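PDB 4IX3: MsStt7d protein from Micromonas, which probably acts as an ATP-dependent protein kinase, this chain being the catalytic domain of a homolog of the state transition kinase Stt7. Local coordinates for residues T127-A135 against A139-A148. Residues are numbered along the deposited sequence; the frame is centred on the assembly and turned at random.
Sequences TAPLATAMA and ATELGVTKKA
V144 packs its CG1 methyl 3.7 Å from CB of A131, while its other methyl, CG2, lies 4.0 Å from CD2 of L130. Between helices whose axes approach to 10.1 Å at 38°, a short branched valine fills the gap and alanine lets its neighbour come close to the backbone. M134 closes the same apolar core further along: SD lies against V144 CB, and the bend at its last torsion (chi3 53°) sets CE 3.8 Å from CB of A148, a fit suited to a flexible thioether. Toward solvent the contact turns polar, with one bond at each end. T127 suits one end because OG1 donates to the anti lone pair of E141 OE2 (2.6 Å) and accepts from R266, while CG2 packs on the T140 backbone. At the other, lysine's apolar arm lets K147 pass M134 CE before charged NZ meets E151 in a salt bridge and M134 O, 2.9 Å away and in the carbonyl plane, where A135 closes a Schellman motif. At the exposed turn A139 CB meets A131 CB, and T140 caps helix 141-161, accepting from G143 N while also bonding D138. These consecutive helices, running in roughly the same direction, belong to the kinase C-lobe, with L130 against helix 119-125 and A148 against helix 246-261.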
ATOM      1  N   THR B 127       2.156  21.083 -21.511  1.00 16.10           N
ATOM      2  CA  THR B 127       2.875  20.511 -22.655  1.00 15.69           C
ATOM      3  C   THR B 127       4.244  21.153 -22.863  1.00 16.40           C
ATOM      4  O   THR B 127       5.193  20.436 -23.216  1.00 16.36           O
ATOM      5  CB  THR B 127       2.029  20.635 -23.918  1.00 15.77           C
ATOM      6  OG1 THR B 127       0.879  19.804 -23.715  1.00 16.57           O
ATOM      7  CG2 THR B 127       2.817  20.227 -25.169  1.00 15.85           C
ATOM      8  N   ALA B 128       4.391  22.447 -22.609  1.00 16.64           N
ATOM      9  CA  ALA B 128       5.699  23.098 -22.733  1.00 17.99           C
ATOM     10  C   ALA B 128       6.817  22.553 -21.826  1.00 17.49           C
ATOM     11  O   ALA B 128       7.847  22.125 -22.344  1.00 18.60           O
ATOM     12  CB  ALA B 128       5.611  24.608 -22.671  1.00 21.78           C
ATOM     13  N   PRO B 129       6.591  22.488 -20.500  1.00 17.31           N
ATOM     14  CA  PRO B 129       7.663  21.942 -19.649  1.00 17.58           C
ATOM     15  C   PRO B 129       7.861  20.441 -19.921  1.00 16.69           C
ATOM     16  O   PRO B 129       9.005  19.966 -19.880  1.00 16.62           O
ATOM     17  CB  PRO B 129       7.157  22.186 -18.225  1.00 21.03           C
ATOM     18  CG  PRO B 129       5.713  22.491 -18.355  1.00 20.05           C
ATOM     19  CD  PRO B 129       5.557  23.171 -19.700  1.00 19.24           C
ATOM     20  N   LEU B 130       6.821  19.703 -20.340  1.00 15.63           N
ATOM     21  CA  LEU B 130       6.972  18.304 -20.695  1.00 13.86           C
ATOM     22  C   LEU B 130       7.888  18.169 -21.931  1.00 14.55           C
ATOM     23  O   LEU B 130       8.857  17.400 -21.914  1.00 13.51           O
ATOM     24  CB  LEU B 130       5.591  17.658 -20.912  1.00 14.31           C
ATOM     25  CG  LEU B 130       5.618  16.234 -21.472  1.00 13.73           C
ATOM     26  CD1 LEU B 130       6.322  15.287 -20.520  1.00 15.08           C
ATOM     27  CD2 LEU B 130       4.177  15.794 -21.834  1.00 16.92           C
ATOM     28  N   ALA B 131       7.599  18.933 -22.982  1.00 14.69           N
ATOM     29  CA  ALA B 131       8.401  18.921 -24.196  1.00 14.60           C
ATOM     30  C   ALA B 131       9.842  19.307 -23.918  1.00 14.43           C
ATOM     31  O   ALA B 131      10.744  18.675 -24.452  1.00 14.66           O
ATOM     32  CB  ALA B 131       7.811  19.879 -25.200  1.00 15.25           C
ATOM     33  N   THR B 132      10.062  20.308 -23.072  1.00 13.92           N
ATOM     34  CA  THR B 132      11.431  20.702 -22.746  1.00 16.15           C
ATOM     35  C   THR B 132      12.171  19.548 -22.068  1.00 16.35           C
ATOM     36  O   THR B 132      13.324  19.214 -22.437  1.00 16.35           O
ATOM     37  CB  THR B 132      11.383  21.914 -21.821  1.00 17.47           C
ATOM     38  OG1 THR B 132      10.876  23.024 -22.591  1.00 19.29           O
ATOM     39  CG2 THR B 132      12.773  22.222 -21.339  1.00 19.54           C
ATOM     40  N   ALA B 133      11.516  18.910 -21.099  1.00 13.69           N
ATOM     41  CA  ALA B 133      12.166  17.788 -20.359  1.00 14.19           C
ATOM     42  C   ALA B 133      12.431  16.595 -21.301  1.00 13.73           C
ATOM     43  O   ALA B 133      13.438  15.893 -21.155  1.00 14.64           O
ATOM     44  CB  ALA B 133      11.309  17.361 -19.182  1.00 15.64           C
ATOM     45  N   MET B 134      11.550  16.379 -22.295  1.00 12.21           N
ATOM     46  CA  MET B 134      11.722  15.305 -23.261  1.00 11.90           C
ATOM     47  C   MET B 134      12.664  15.690 -24.442  1.00 12.03           C
ATOM     48  O   MET B 134      12.907  14.851 -25.310  1.00 14.05           O
ATOM     49  CB  MET B 134      10.374  15.014 -23.890  1.00 13.37           C
ATOM     50  CG  MET B 134       9.360  14.321 -22.961  1.00 11.57           C
ATOM     51  SD  MET B 134       7.708  14.161 -23.661  1.00 13.42           S
ATOM     52  CE  MET B 134       8.077  13.347 -25.234  1.00 13.83           C
ATOM     53  N   ALA B 135      13.178  16.917 -24.462  1.00 12.54           N
ATOM     54  CA  ALA B 135      13.957  17.420 -25.611  1.00 14.53           C
ATOM     55  C   ALA B 135      13.162  17.213 -26.914  1.00 14.34           C
ATOM     56  O   ALA B 135      13.682  16.732 -27.945  1.00 15.37           O
ATOM     57  CB  ALA B 135      15.348  16.790 -25.656  1.00 14.84           C
ATOM     58  N   ALA B 139       6.852  21.039 -29.790  1.00 14.99           N
ATOM     59  CA  ALA B 139       6.286  21.287 -28.466  1.00 14.61           C
ATOM     60  C   ALA B 139       4.782  21.510 -28.524  1.00 17.01           C
ATOM     61  O   ALA B 139       4.270  22.566 -28.153  1.00 20.92           O
ATOM     62  CB  ALA B 139       6.975  22.474 -27.809  1.00 19.09           C
ATOM     63  N   THR B 140       4.091  20.485 -28.997  1.00 15.92           N
ATOM     64  CA  THR B 140       2.629  20.457 -29.117  1.00 15.17           C
ATOM     65  C   THR B 140       2.127  19.133 -28.542  1.00 14.56           C
ATOM     66  O   THR B 140       2.913  18.196 -28.353  1.00 14.66           O
ATOM     67  CB  THR B 140       2.125  20.581 -30.579  1.00 16.61           C
ATOM     68  OG1 THR B 140       2.613  19.467 -31.357  1.00 16.84           O
ATOM     69  CG2 THR B 140       2.592  21.874 -31.212  1.00 19.06           C
ATOM     70  N   GLU B 141       0.823  19.023 -28.290  1.00 14.00           N
ATOM     71  CA  GLU B 141       0.313  17.745 -27.808  1.00 12.54           C
ATOM     72  C   GLU B 141       0.685  16.641 -28.803  1.00 12.14           C
ATOM     73  O   GLU B 141       1.157  15.557 -28.394  1.00 11.92           O
ATOM     74  CB  GLU B 141      -1.188  17.748 -27.562  1.00 14.71           C
ATOM     75  CG  GLU B 141      -1.590  18.458 -26.277  1.00 15.08           C
ATOM     76  CD  GLU B 141      -1.503  19.970 -26.351  1.00 15.38           C
ATOM     77  OE1 GLU B 141      -2.046  20.583 -27.300  1.00 18.91           O
ATOM     78  OE2 GLU B 141      -0.803  20.559 -25.513  1.00 17.05           O
ATOM     79  N   LEU B 142       0.516  16.893 -30.113  1.00 12.33           N
ATOM     80  CA  LEU B 142       0.849  15.870 -31.090  1.00 11.52           C
ATOM     81  C   LEU B 142       2.327  15.495 -31.022  1.00 11.82           C
ATOM     82  O   LEU B 142       2.687  14.311 -31.041  1.00 12.18           O
ATOM     83  CB  LEU B 142       0.489  16.341 -32.501  1.00 13.44           C
ATOM     84  CG  LEU B 142       0.782  15.373 -33.657  1.00 13.40           C
ATOM     85  CD1 LEU B 142       0.109  14.031 -33.446  1.00 14.40           C
ATOM     86  CD2 LEU B 142       0.245  15.976 -34.965  1.00 18.14           C
ATOM     87  N   GLY B 143       3.189  16.499 -30.961  1.00 13.21           N
ATOM     88  CA  GLY B 143       4.625  16.290 -30.936  1.00 13.02           C
ATOM     89  C   GLY B 143       5.079  15.465 -29.734  1.00 12.24           C
ATOM     90  O   GLY B 143       5.810  14.470 -29.901  1.00 11.65           O
ATOM     91  N   VAL B 144       4.596  15.821 -28.541  1.00 12.71           N
ATOM     92  CA  VAL B 144       5.006  15.100 -27.331  1.00 12.10           C
ATOM     93  C   VAL B 144       4.393  13.700 -27.352  1.00 10.53           C
ATOM     94  O   VAL B 144       5.037  12.732 -26.913  1.00 11.13           O
ATOM     95  CB  VAL B 144       4.722  15.834 -26.010  1.00 13.29           C
ATOM     96  CG1 VAL B 144       5.501  17.127 -25.952  1.00 14.94           C
ATOM     97  CG2 VAL B 144       3.241  15.978 -25.697  1.00 15.81           C
ATOM     98  N   THR B 145       3.161  13.535 -27.859  1.00 10.68           N
ATOM     99  CA  THR B 145       2.569  12.209 -27.933  1.00 10.27           C
ATOM    100  C   THR B 145       3.356  11.288 -28.857  1.00 10.25           C
ATOM    101  O   THR B 145       3.602  10.128 -28.557  1.00 11.13           O
ATOM    102  CB  THR B 145       1.062  12.270 -28.314  1.00 10.87           C
ATOM    103  OG1 THR B 145       0.423  13.146 -27.362  1.00 11.96           O
ATOM    104  CG2 THR B 145       0.413  10.884 -28.287  1.00 12.39           C
ATOM    105  N   LYS B 146       3.714  11.793 -30.030  1.00 10.77           N
ATOM    106  CA  LYS B 146       4.479  10.973 -30.963  1.00 11.85           C
ATOM    107  C   LYS B 146       5.819  10.510 -30.377  1.00 11.34           C
ATOM    108  O   LYS B 146       6.160   9.316 -30.426  1.00 12.02           O
ATOM    109  CB  LYS B 146       4.714  11.808 -32.223  1.00 13.35           C
ATOM    110  CG  LYS B 146       3.491  11.936 -33.104  1.00 18.37           C
ATOM    111  CD  LYS B 146       3.769  12.689 -34.401  1.00 20.61           C
ATOM    112  CE  LYS B 146       5.106  12.211 -34.943  1.00 20.00           C
ATOM    113  NZ  LYS B 146       5.280  11.911 -36.408  1.00 37.53           N
ATOM    114  N   LYS B 147       6.535  11.456 -29.782  1.00 10.32           N
ATOM    115  CA  LYS B 147       7.846  11.108 -29.256  1.00 11.27           C
ATOM    116  C   LYS B 147       7.738  10.156 -28.064  1.00 10.30           C
ATOM    117  O   LYS B 147       8.438   9.141 -27.963  1.00 11.34           O
ATOM    118  CB  LYS B 147       8.641  12.351 -28.905  1.00 11.43           C
ATOM    119  CG  LYS B 147      10.076  12.055 -28.449  1.00 12.45           C
ATOM    120  CD  LYS B 147      10.839  13.351 -28.125  1.00 13.58           C
ATOM    121  CE  LYS B 147      12.356  13.212 -28.046  1.00 12.82           C
ATOM    122  NZ  LYS B 147      12.741  12.365 -26.873  1.00 13.54           N
ATOM    123  N   ALA B 148       6.862  10.500 -27.109  1.00 10.30           N
ATOM    124  CA  ALA B 148       6.713   9.693 -25.895  1.00  9.65           C
ATOM    125  C   ALA B 148       6.197   8.314 -26.231  1.00 10.41           C
ATOM    126  O   ALA B 148       6.651   7.318 -25.662  1.00 10.20           O
ATOM    127  CB  ALA B 148       5.759  10.363 -24.924  1.00 11.18           C
TER